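PDB 3PP9: putative streptothricin acetyltransferase from Bacillus anthracis, which binds acetyl coenzyme A and, as a member of the GNAT family, probably transfers the acetyl group to an amine of streptothricin-type antibiotics. Local coordinates for residues 163-166 with 167-170; 64-67 with 68-71; 9-12 with 13-17. One frame throughout, in Å; residues are numbered along the deposited sequence. Where two conformers were deposited one is given.

How the contacts relate
Each contact holds a short 3-10 turn at a strand end or in a loop of the acetyltransferase fold. Contacts 2 and 3 are neighbours: their centres lie 11 Å apart, and they pack directly, with Y67 CB 3.7 Å from L16 CD2 and I71 CG2 3.6 Å from T13 OG1. Contact 1 stands apart, centred 26 Å from contact 2 and 35 Å from contact 3, at the far end of the chain's main sheet from contact 3, where a strand of the second subunit continues it. Acetyl coenzyme A lies about 9 Å from the side chain of L65 in contact 2, while the side chain of Y167 in contact 1 is about 6 Å from a potassium ion.

Contact 1 (163-166 with 167-170); sequences DFLV and YKGL
K168 meets L165 across a turn of 3-10 helix that follows strand 158-163. K168 N donates to L165 O at 3.0 Å from above the carbonyl plane, and the next bond, G169 N to V166 O, is weak. The lysine's CB and CG lie against the same oxygen, CG 3.3 Å from L165 O, and L165 CD2 touches this CG at 4.0 Å. A bend at chi2 (-69°) followed by a straight run takes NZ away to a salt bridge with D175. Lysine suits the place because its aliphatic part packs on leucine while its ammonium reaches an acid. V166 and Y167 point the same way: V166 CG1, set between backbone N and carbonyl carbon (chi1 69°), lies 4.0 Å from Y167 CD2. The ring meets W97 of the second subunit edge-to-face, and its hydroxyl is bonded to E140.

D163 opens the segment with an Asx turn, extended to an Asx motif by V166 N. Its OD1 accepts L165 N nearly along the C-O axis and V166 N from above the carboxylate plane, both at 2.9 Å. Water 1 links D163 O to Y167 N, 3.0 Å from the latter. The amides that open the turn thus find acceptors in one aspartate and one water. Because D163 OD2 is bonded to Y182 OH of the second subunit, the carboxylate that shapes the turn also ties it to the dimer interface.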
ATOM      1  N   ASP A 163      -4.088   7.166   5.054  1.00 14.20           N
ATOM      2  CA  ASP A 163      -4.317   7.672   3.714  1.00 13.31           C
ATOM      3  C   ASP A 163      -5.785   8.083   3.565  1.00 13.53           C
ATOM      4  O   ASP A 163      -6.696   7.260   3.703  1.00 14.43           O
ATOM      5  CB  ASP A 163      -3.908   6.619   2.691  1.00 14.41           C
ATOM      6  CG  ASP A 163      -3.845   7.156   1.297  1.00 15.16           C
ATOM      7  OD1 ASP A 163      -4.827   7.795   0.873  1.00 14.03           O
ATOM      8  OD2 ASP A 163      -2.812   6.890   0.622  1.00 17.75           O
ATOM      9  N   PHE A 164      -5.973   9.355   3.252  1.00 14.26           N
ATOM     10  CA  PHE A 164      -7.294   9.963   3.089  1.00 14.76           C
ATOM     11  C   PHE A 164      -7.912   9.855   1.706  1.00 16.41           C
ATOM     12  O   PHE A 164      -9.112  10.143   1.561  1.00 18.34           O
ATOM     13  CB  PHE A 164      -7.241  11.483   3.351  1.00 16.23           C
ATOM     14  CG  PHE A 164      -6.764  11.865   4.717  1.00 18.47           C
ATOM     15  CD1 PHE A 164      -7.482  11.505   5.840  1.00 20.79           C
ATOM     16  CD2 PHE A 164      -5.664  12.693   4.867  1.00 24.03           C
ATOM     17  CE1 PHE A 164      -7.060  11.887   7.118  1.00 22.66           C
ATOM     18  CE2 PHE A 164      -5.242  13.091   6.139  1.00 25.28           C
ATOM     19  CZ  PHE A 164      -5.956  12.678   7.266  1.00 24.37           C
ATOM     20  N   LEU A 165      -7.144   9.458   0.698  1.00 15.50           N
ATOM     21  CA  LEU A 165      -7.673   9.420  -0.651  1.00 17.04           C
ATOM     22  C   LEU A 165      -7.751   8.061  -1.312  1.00 17.45           C
ATOM     23  O   LEU A 165      -8.482   7.915  -2.294  1.00 19.20           O
ATOM     24  CB  LEU A 165      -6.842  10.352  -1.545  1.00 17.45           C
ATOM     25  CG  LEU A 165      -6.847  11.842  -1.162  1.00 19.16           C
ATOM     26  CD1 LEU A 165      -5.991  12.676  -2.117  1.00 18.69           C
ATOM     27  CD2 LEU A 165      -8.253  12.403  -1.142  1.00 21.43           C
ATOM     28  N   VAL A 166      -7.052   7.069  -0.784  1.00 16.37           N
ATOM     29  CA  VAL A 166      -7.039   5.764  -1.469  1.00 17.68           C
ATOM     30  C   VAL A 166      -8.467   5.204  -1.675  1.00 18.81           C
ATOM     31  O   VAL A 166      -8.820   4.716  -2.764  1.00 20.60           O
ATOM     32  CB  VAL A 166      -6.071   4.783  -0.831  1.00 17.59           C
ATOM     33  CG1 VAL A 166      -6.528   4.336   0.566  1.00 18.73           C
ATOM     34  CG2 VAL A 166      -5.840   3.576  -1.785  1.00 18.25           C
ATOM     35  N   TYR A 167      -9.317   5.362  -0.668  1.00 17.96           N
ATOM     36  CA  TYR A 167     -10.703   4.858  -0.791  1.00 19.66           C
ATOM     37  C   TYR A 167     -11.627   5.609  -1.751  1.00 21.42           C
ATOM     38  O   TYR A 167     -12.677   5.064  -2.154  1.00 21.90           O
ATOM     39  CB  TYR A 167     -11.363   4.687   0.580  1.00 19.87           C
ATOM     40  CG  TYR A 167     -10.869   3.473   1.315  1.00 22.36           C
ATOM     41  CD1 TYR A 167     -11.334   2.212   0.965  1.00 25.88           C
ATOM     42  CD2 TYR A 167      -9.991   3.570   2.375  1.00 23.71           C
ATOM     43  CE1 TYR A 167     -10.899   1.086   1.614  1.00 26.88           C
ATOM     44  CE2 TYR A 167      -9.548   2.430   3.045  1.00 25.78           C
ATOM     45  CZ  TYR A 167     -10.003   1.194   2.654  1.00 29.21           C
ATOM     46  OH  TYR A 167      -9.581   0.053   3.307  1.00 33.32           O
ATOM     47  N   LYS A 168     -11.249   6.829  -2.118  0.50 21.90           N
ATOM     48  CA  LYS A 168     -12.009   7.647  -3.053  0.50 23.85           C
ATOM     49  C   LYS A 168     -12.159   6.973  -4.407  0.50 24.89           C
ATOM     50  O   LYS A 168     -13.095   7.257  -5.145  0.50 25.45           O
ATOM     51  CB  LYS A 168     -11.275   8.966  -3.299  0.50 24.70           C
ATOM     52  CG  LYS A 168     -11.161   9.877  -2.093  0.50 25.82           C
ATOM     53  CD  LYS A 168     -12.522  10.436  -1.722  0.50 25.62           C
ATOM     54  CE  LYS A 168     -12.427  11.400  -0.556  0.50 27.06           C
ATOM     55  NZ  LYS A 168     -13.756  12.001  -0.291  0.50 27.29           N
ATOM     56  N   GLY A 169     -11.225   6.084  -4.738  1.00 24.12           N
ATOM     57  CA  GLY A 169     -11.247   5.403  -6.034  1.00 26.74           C
ATOM     58  C   GLY A 169     -12.446   4.483  -6.141  1.00 29.20           C
ATOM     59  O   GLY A 169     -12.931   4.214  -7.234  1.00 30.17           O
ATOM     60  N   LEU A 170     -12.905   3.975  -5.003  1.00 30.71           N
ATOM     61  CA  LEU A 170     -14.091   3.117  -4.986  1.00 34.07           C
ATOM     62  C   LEU A 170     -15.324   4.009  -4.861  1.00 36.65           C
ATOM     63  O   LEU A 170     -16.247   3.928  -5.685  1.00 38.95           O
ATOM     64  CB  LEU A 170     -14.027   2.109  -3.843  1.00 33.53           C
ATOM     65  CG  LEU A 170     -12.846   1.128  -3.848  1.00 35.58           C
ATOM     66  CD1 LEU A 170     -12.936   0.202  -2.650  1.00 37.27           C
ATOM     67  CD2 LEU A 170     -12.784   0.316  -5.131  1.00 39.04           C
TER
HETATM   68  O   HOH W   1      -8.897   6.784   1.927  1.00 10.60           O

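Contact 2 (64-67 with 68-71); sequences ELVY and NEYI
A turn of 3-10 helix, Y67 to Y70, sits in the loop that joins strand 43-56 to strand 76-83 of the GNAT fold, and the extended residues E64 to V66 lead into it. Two backbone bonds define the turn: E69 N donates to V66 O at 3.1 Å and Y70 N to Y67 O at 2.9 Å, each N-H reaching its oxygen from above the carbonyl plane.

The same two carbonyl oxygens also lie at the edge of the Y70 ring, in its plane, where the weakly positive ring hydrogens are; V66 O is 3.6 Å from CD1. Farther along that ring, L65 CD1 approaches CE1 obliquely at 3.8 Å, the two side chains crossing at about a right angle. L65 CG stands anti to the backbone N (chi1 174°), and the methyl reaches the tyrosine although the CB itself does not head there. Leucine and tyrosine fit this inner side of the turn, for both also pack on V92 of strand 86-95. Y67 stacks its ring on F19, while L16 packs on N68, which joins the turn to the segment 13-17.

On the outer side, E69 lies across V66 at about a right angle. Its CG leaves anti to the carbonyl carbon (chi1 -63°) and the chain runs on extended. CG, 3.8 Å from V66 CB, and the carboxylate, with OE2 3.7 Å from the same CB, both lie against the valine; the glutamate is exposed, and its OE1 is held by water. This water 2 joins the lead-in to the turn: it accepts from V66 N at 3.0 Å and donates to E64 O and to E69 OE1, the last at 2.7 Å.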
ATOM      1  N   GLU A  64     -10.489 -10.831  -4.106  1.00 37.63           N
ATOM      2  CA  GLU A  64     -11.269 -11.862  -3.436  1.00 37.36           C
ATOM      3  C   GLU A  64     -10.338 -12.824  -2.700  1.00 34.77           C
ATOM      4  O   GLU A  64      -9.231 -13.092  -3.170  1.00 35.85           O
ATOM      5  CB  GLU A  64     -12.097 -12.654  -4.449  1.00 38.82           C
ATOM      6  CG  GLU A  64     -13.026 -11.809  -5.328  1.00 43.46           C
ATOM      7  CD  GLU A  64     -13.856 -12.650  -6.285  1.00 47.24           C
ATOM      8  OE1 GLU A  64     -13.724 -13.896  -6.247  1.00 50.75           O
ATOM      9  OE2 GLU A  64     -14.648 -12.071  -7.071  1.00 50.89           O
ATOM     10  N   LEU A  65     -10.801 -13.344  -1.560  1.00 31.73           N
ATOM     11  CA  LEU A  65     -10.021 -14.288  -0.741  1.00 29.08           C
ATOM     12  C   LEU A  65     -10.331 -15.735  -1.112  1.00 27.61           C
ATOM     13  O   LEU A  65     -11.471 -16.192  -0.937  1.00 28.93           O
ATOM     14  CB  LEU A  65     -10.331 -14.097   0.745  1.00 28.91           C
ATOM     15  CG  LEU A  65      -9.696 -15.101   1.708  1.00 28.41           C
ATOM     16  CD1 LEU A  65      -8.153 -15.095   1.585  1.00 26.55           C
ATOM     17  CD2 LEU A  65     -10.122 -14.837   3.153  1.00 29.30           C
ATOM     18  N   VAL A  66      -9.331 -16.450  -1.626  1.00 24.16           N
ATOM     19  CA  VAL A  66      -9.477 -17.856  -2.008  1.00 22.72           C
ATOM     20  C   VAL A  66      -8.516 -18.622  -1.105  1.00 21.30           C
ATOM     21  O   VAL A  66      -7.300 -18.542  -1.288  1.00 21.20           O
ATOM     22  CB  VAL A  66      -9.130 -18.080  -3.464  1.00 22.94           C
ATOM     23  CG1 VAL A  66      -9.249 -19.567  -3.823  1.00 23.84           C
ATOM     24  CG2 VAL A  66     -10.044 -17.244  -4.359  1.00 25.34           C
ATOM     25  N   TYR A  67      -9.062 -19.365  -0.143  1.00 20.21           N
ATOM     26  CA  TYR A  67      -8.210 -20.074   0.827  1.00 19.33           C
ATOM     27  C   TYR A  67      -7.152 -20.979   0.199  1.00 19.21           C
ATOM     28  O   TYR A  67      -6.009 -21.056   0.680  1.00 17.65           O
ATOM     29  CB  TYR A  67      -9.020 -20.913   1.837  1.00 19.61           C
ATOM     30  CG  TYR A  67     -10.140 -20.229   2.590  1.00 20.52           C
ATOM     31  CD1 TYR A  67      -9.992 -18.970   3.127  1.00 23.64           C
ATOM     32  CD2 TYR A  67     -11.302 -20.930   2.875  1.00 25.19           C
ATOM     33  CE1 TYR A  67     -11.028 -18.376   3.861  1.00 26.17           C
ATOM     34  CE2 TYR A  67     -12.338 -20.354   3.586  1.00 26.36           C
ATOM     35  CZ  TYR A  67     -12.203 -19.089   4.076  1.00 26.71           C
ATOM     36  OH  TYR A  67     -13.251 -18.549   4.796  1.00 32.06           O
ATOM     37  N   ASN A  68      -7.502 -21.669  -0.884  1.00 19.57           N
ATOM     38  CA  ASN A  68      -6.561 -22.597  -1.532  1.00 20.34           C
ATOM     39  C   ASN A  68      -5.255 -21.944  -1.992  1.00 19.27           C
ATOM     40  O   ASN A  68      -4.238 -22.611  -2.135  1.00 20.85           O
ATOM     41  CB  ASN A  68      -7.260 -23.273  -2.721  1.00 22.12           C
ATOM     42  CG  ASN A  68      -6.487 -24.445  -3.278  1.00 24.42           C
ATOM     43  OD1 ASN A  68      -6.278 -24.553  -4.490  1.00 30.67           O
ATOM     44  ND2 ASN A  68      -6.050 -25.332  -2.401  1.00 24.97           N
ATOM     45  N   GLU A  69      -5.291 -20.639  -2.231  1.00 19.45           N
ATOM     46  CA  GLU A  69      -4.105 -19.898  -2.662  1.00 20.21           C
ATOM     47  C   GLU A  69      -3.062 -19.786  -1.569  1.00 19.10           C
ATOM     48  O   GLU A  69      -1.925 -19.406  -1.843  1.00 19.10           O
ATOM     49  CB  GLU A  69      -4.482 -18.469  -3.075  1.00 21.63           C
ATOM     50  CG  GLU A  69      -5.405 -18.366  -4.259  1.00 24.69           C
ATOM     51  CD  GLU A  69      -5.699 -16.923  -4.654  1.00 27.46           C
ATOM     52  OE1 GLU A  69      -5.189 -15.980  -4.003  1.00 32.97           O
ATOM     53  OE2 GLU A  69      -6.440 -16.730  -5.635  1.00 30.37           O
ATOM     54  N   TYR A  70      -3.442 -20.128  -0.340  1.00 16.75           N
ATOM     55  CA  TYR A  70      -2.568 -20.029   0.829  1.00 16.36           C
ATOM     56  C   TYR A  70      -2.098 -21.363   1.341  1.00 18.63           C
ATOM     57  O   TYR A  70      -1.424 -21.420   2.358  1.00 18.38           O
ATOM     58  CB  TYR A  70      -3.268 -19.235   1.946  1.00 16.91           C
ATOM     59  CG  TYR A  70      -3.462 -17.792   1.565  1.00 14.84           C
ATOM     60  CD1 TYR A  70      -4.491 -17.400   0.733  1.00 17.57           C
ATOM     61  CD2 TYR A  70      -2.604 -16.810   2.042  1.00 14.11           C
ATOM     62  CE1 TYR A  70      -4.644 -16.074   0.368  1.00 17.14           C
ATOM     63  CE2 TYR A  70      -2.758 -15.487   1.676  1.00 15.46           C
ATOM     64  CZ  TYR A  70      -3.773 -15.126   0.852  1.00 18.25           C
ATOM     65  OH  TYR A  70      -3.925 -13.807   0.488  1.00 21.57           O
ATOM     66  N   ILE A  71      -2.438 -22.432   0.638  1.00 17.27           N
ATOM     67  CA  ILE A  71      -2.015 -23.765   1.050  1.00 19.96           C
ATOM     68  C   ILE A  71      -0.749 -24.157   0.305  1.00 20.81           C
ATOM     69  O   ILE A  71      -0.641 -23.948  -0.909  1.00 21.65           O
ATOM     70  CB  ILE A  71      -3.142 -24.799   0.827  1.00 21.77           C
ATOM     71  CG1 ILE A  71      -4.311 -24.456   1.743  1.00 24.06           C
ATOM     72  CG2 ILE A  71      -2.628 -26.217   1.128  1.00 23.87           C
ATOM     73  CD1 ILE A  71      -5.537 -25.336   1.617  1.00 27.09           C
TER
HETATM   74  O   HOH W   2      -6.983 -14.780  -2.365  1.00 22.67           O

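Contact 3 (9-12 with 13-17)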
ATOM      1  N   ARG A   9      -4.053 -24.036  14.174  1.00 16.05           N
ATOM      2  CA  ARG A   9      -3.123 -24.781  13.314  1.00 15.84           C
ATOM      3  C   ARG A   9      -3.231 -24.343  11.866  1.00 14.74           C
ATOM      4  O   ARG A   9      -4.181 -23.706  11.474  1.00 14.62           O
ATOM      5  CB  ARG A   9      -3.308 -26.301  13.362  1.00 16.59           C
ATOM      6  CG  ARG A   9      -4.655 -26.840  12.867  1.00 17.78           C
ATOM      7  CD  ARG A   9      -4.539 -28.348  12.541  1.00 17.87           C
ATOM      8  NE  ARG A   9      -5.820 -28.900  12.142  1.00 18.20           N
ATOM      9  CZ  ARG A   9      -6.361 -28.773  10.931  1.00 17.43           C
ATOM     10  NH1 ARG A   9      -5.783 -28.046   9.991  1.00 19.27           N
ATOM     11  NH2 ARG A   9      -7.548 -29.324  10.677  1.00 18.88           N
ATOM     12  N   GLU A  10      -2.224 -24.696  11.082  1.00 13.97           N
ATOM     13  CA  GLU A  10      -2.173 -24.354   9.671  1.00 14.95           C
ATOM     14  C   GLU A  10      -3.294 -25.037   8.887  1.00 15.43           C
ATOM     15  O   GLU A  10      -3.592 -26.247   9.086  1.00 16.14           O
ATOM     16  CB  GLU A  10      -0.803 -24.739   9.090  1.00 16.05           C
ATOM     17  CG  GLU A  10      -0.600 -24.399   7.624  1.00 17.77           C
ATOM     18  CD  GLU A  10       0.816 -24.763   7.141  1.00 20.77           C
ATOM     19  OE1 GLU A  10       1.633 -25.213   7.955  1.00 24.00           O
ATOM     20  OE2 GLU A  10       1.104 -24.559   5.946  1.00 27.40           O
ATOM     21  N   LEU A  11      -3.892 -24.266   7.990  1.00 15.00           N
ATOM     22  CA  LEU A  11      -4.962 -24.747   7.115  1.00 15.45           C
ATOM     23  C   LEU A  11      -4.419 -25.858   6.208  1.00 17.16           C
ATOM     24  O   LEU A  11      -3.296 -25.770   5.701  1.00 18.19           O
ATOM     25  CB  LEU A  11      -5.470 -23.604   6.233  1.00 15.97           C
ATOM     26  CG  LEU A  11      -6.630 -23.938   5.290  1.00 17.49           C
ATOM     27  CD1 LEU A  11      -7.867 -24.159   6.084  1.00 18.37           C
ATOM     28  CD2 LEU A  11      -6.826 -22.790   4.319  1.00 20.30           C
ATOM     29  N   GLU A  12      -5.252 -26.879   5.981  1.00 17.39           N
ATOM     30  CA  GLU A  12      -4.926 -28.040   5.135  1.00 18.45           C
ATOM     31  C   GLU A  12      -5.956 -28.152   4.029  1.00 19.05           C
ATOM     32  O   GLU A  12      -7.090 -27.718   4.179  1.00 19.23           O
ATOM     33  CB  GLU A  12      -4.965 -29.328   5.988  1.00 18.42           C
ATOM     34  CG  GLU A  12      -3.937 -29.355   7.124  1.00 19.73           C
ATOM     35  CD  GLU A  12      -4.127 -30.496   8.134  1.00 20.17           C
ATOM     36  OE1 GLU A  12      -5.010 -31.375   7.948  1.00 21.76           O
ATOM     37  OE2 GLU A  12      -3.380 -30.488   9.137  1.00 19.39           O
ATOM     38  N   THR A  13      -5.555 -28.754   2.921  1.00 20.31           N
ATOM     39  CA  THR A  13      -6.451 -28.959   1.802  1.00 22.07           C
ATOM     40  C   THR A  13      -7.735 -29.653   2.260  1.00 21.84           C
ATOM     41  O   THR A  13      -8.837 -29.262   1.887  1.00 23.24           O
ATOM     42  CB  THR A  13      -5.765 -29.818   0.741  1.00 22.93           C
ATOM     43  OG1 THR A  13      -4.595 -29.142   0.255  1.00 26.00           O
ATOM     44  CG2 THR A  13      -6.721 -30.082  -0.401  1.00 26.41           C
ATOM     45  N   ASN A  14      -7.579 -30.660   3.110  1.00 22.63           N
ATOM     46  CA  ASN A  14      -8.701 -31.429   3.615  1.00 24.65           C
ATOM     47  C   ASN A  14      -9.693 -30.605   4.482  1.00 24.24           C
ATOM     48  O   ASN A  14     -10.788 -31.071   4.772  1.00 25.79           O
ATOM     49  CB  ASN A  14      -8.196 -32.730   4.300  1.00 25.61           C
ATOM     50  CG  ASN A  14      -7.510 -33.730   3.309  1.00 28.10           C
ATOM     51  OD1 ASN A  14      -6.798 -34.661   3.737  1.00 32.41           O
ATOM     52  ND2 ASN A  14      -7.707 -33.529   2.005  1.00 30.44           N
ATOM     53  N   ASP A  15      -9.330 -29.379   4.875  1.00 22.93           N
ATOM     54  CA  ASP A  15     -10.221 -28.507   5.641  1.00 22.99           C
ATOM     55  C   ASP A  15     -11.139 -27.678   4.748  1.00 23.95           C
ATOM     56  O   ASP A  15     -12.134 -27.141   5.218  1.00 24.11           O
ATOM     57  CB  ASP A  15      -9.414 -27.460   6.452  1.00 22.43           C
ATOM     58  CG  ASP A  15      -8.509 -28.078   7.500  1.00 22.93           C
ATOM     59  OD1 ASP A  15      -8.908 -29.081   8.130  1.00 23.06           O
ATOM     60  OD2 ASP A  15      -7.413 -27.501   7.747  1.00 20.77           O
ATOM     61  N   LEU A  16     -10.790 -27.545   3.471  1.00 25.90           N
ATOM     62  CA  LEU A  16     -11.548 -26.670   2.553  1.00 28.23           C
ATOM     63  C   LEU A  16     -13.056 -26.874   2.434  1.00 31.35           C
ATOM     64  O   LEU A  16     -13.793 -25.905   2.251  1.00 31.25           O
ATOM     65  CB  LEU A  16     -10.886 -26.645   1.165  1.00 27.81           C
ATOM     66  CG  LEU A  16      -9.474 -26.046   1.153  1.00 27.25           C
ATOM     67  CD1 LEU A  16      -8.815 -26.192  -0.216  1.00 28.74           C
ATOM     68  CD2 LEU A  16      -9.510 -24.574   1.599  1.00 28.56           C
ATOM     69  N   ASP A  17     -13.514 -28.121   2.520  0.50 33.42           N
ATOM     70  CA  ASP A  17     -14.948 -28.419   2.429  0.50 35.70           C
ATOM     71  C   ASP A  17     -15.628 -28.441   3.800  0.50 36.54           C
ATOM     72  O   ASP A  17     -16.857 -28.385   3.888  0.50 37.73           O
ATOM     73  CB  ASP A  17     -15.179 -29.749   1.711  0.50 36.66           C
ATOM     74  CG  ASP A  17     -14.751 -29.709   0.254  0.50 38.13           C
ATOM     75  OD1 ASP A  17     -14.493 -28.600  -0.265  0.50 40.33           O
ATOM     76  OD2 ASP A  17     -14.693 -30.783  -0.379  0.50 39.49           O
TER
HETATM   77  O   HOH W   3      -7.703 -31.594   7.366  1.00 14.12           O
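D15 OD2 is gripped by two donors, R9 NH1 at 2.8 Å and E12 N at 2.9 Å, in a salt-bridge network where the edge strand 7-10 gives way to a 3-10 turn. R9 comes end-on from the opposite direction, giving NH1 to OD2 and NH2 to OD1. The guanidinium and carboxylate planes are nearly coplanar, 26° apart, and NH1 uses the syn lone pair of OD2. E12 N meets that oxygen from above the carboxylate plane. In return D15 N donates to E12 O at 2.9 Å, which closes the turn.

Arginine suits its place through length. CG takes the crowded position between backbone N and carbonyl carbon (chi1 63°), and the chain, extended from CG to NE, carries the guanidinium obliquely off the strand to D15. NH1 also bonds E10 O in the guanidinium plane, which helps to fix the rotation of the group. E12 OE2 lies 3.5 Å from NH1, well out of that plane, and so adds charge without a directed N-H.

At the base of the aspartate side chain, L11 CD1 packs on D15 CB at 3.7 Å and L11 CD2 touches L16 CD2, so leucines serve the apolar side, where L11 also meets F19. E12 and D15 would probably repel each other, but R9 lies close to both, and water 3 donates to E12 OE1 and, at 2.9 Å, to D15 OD1.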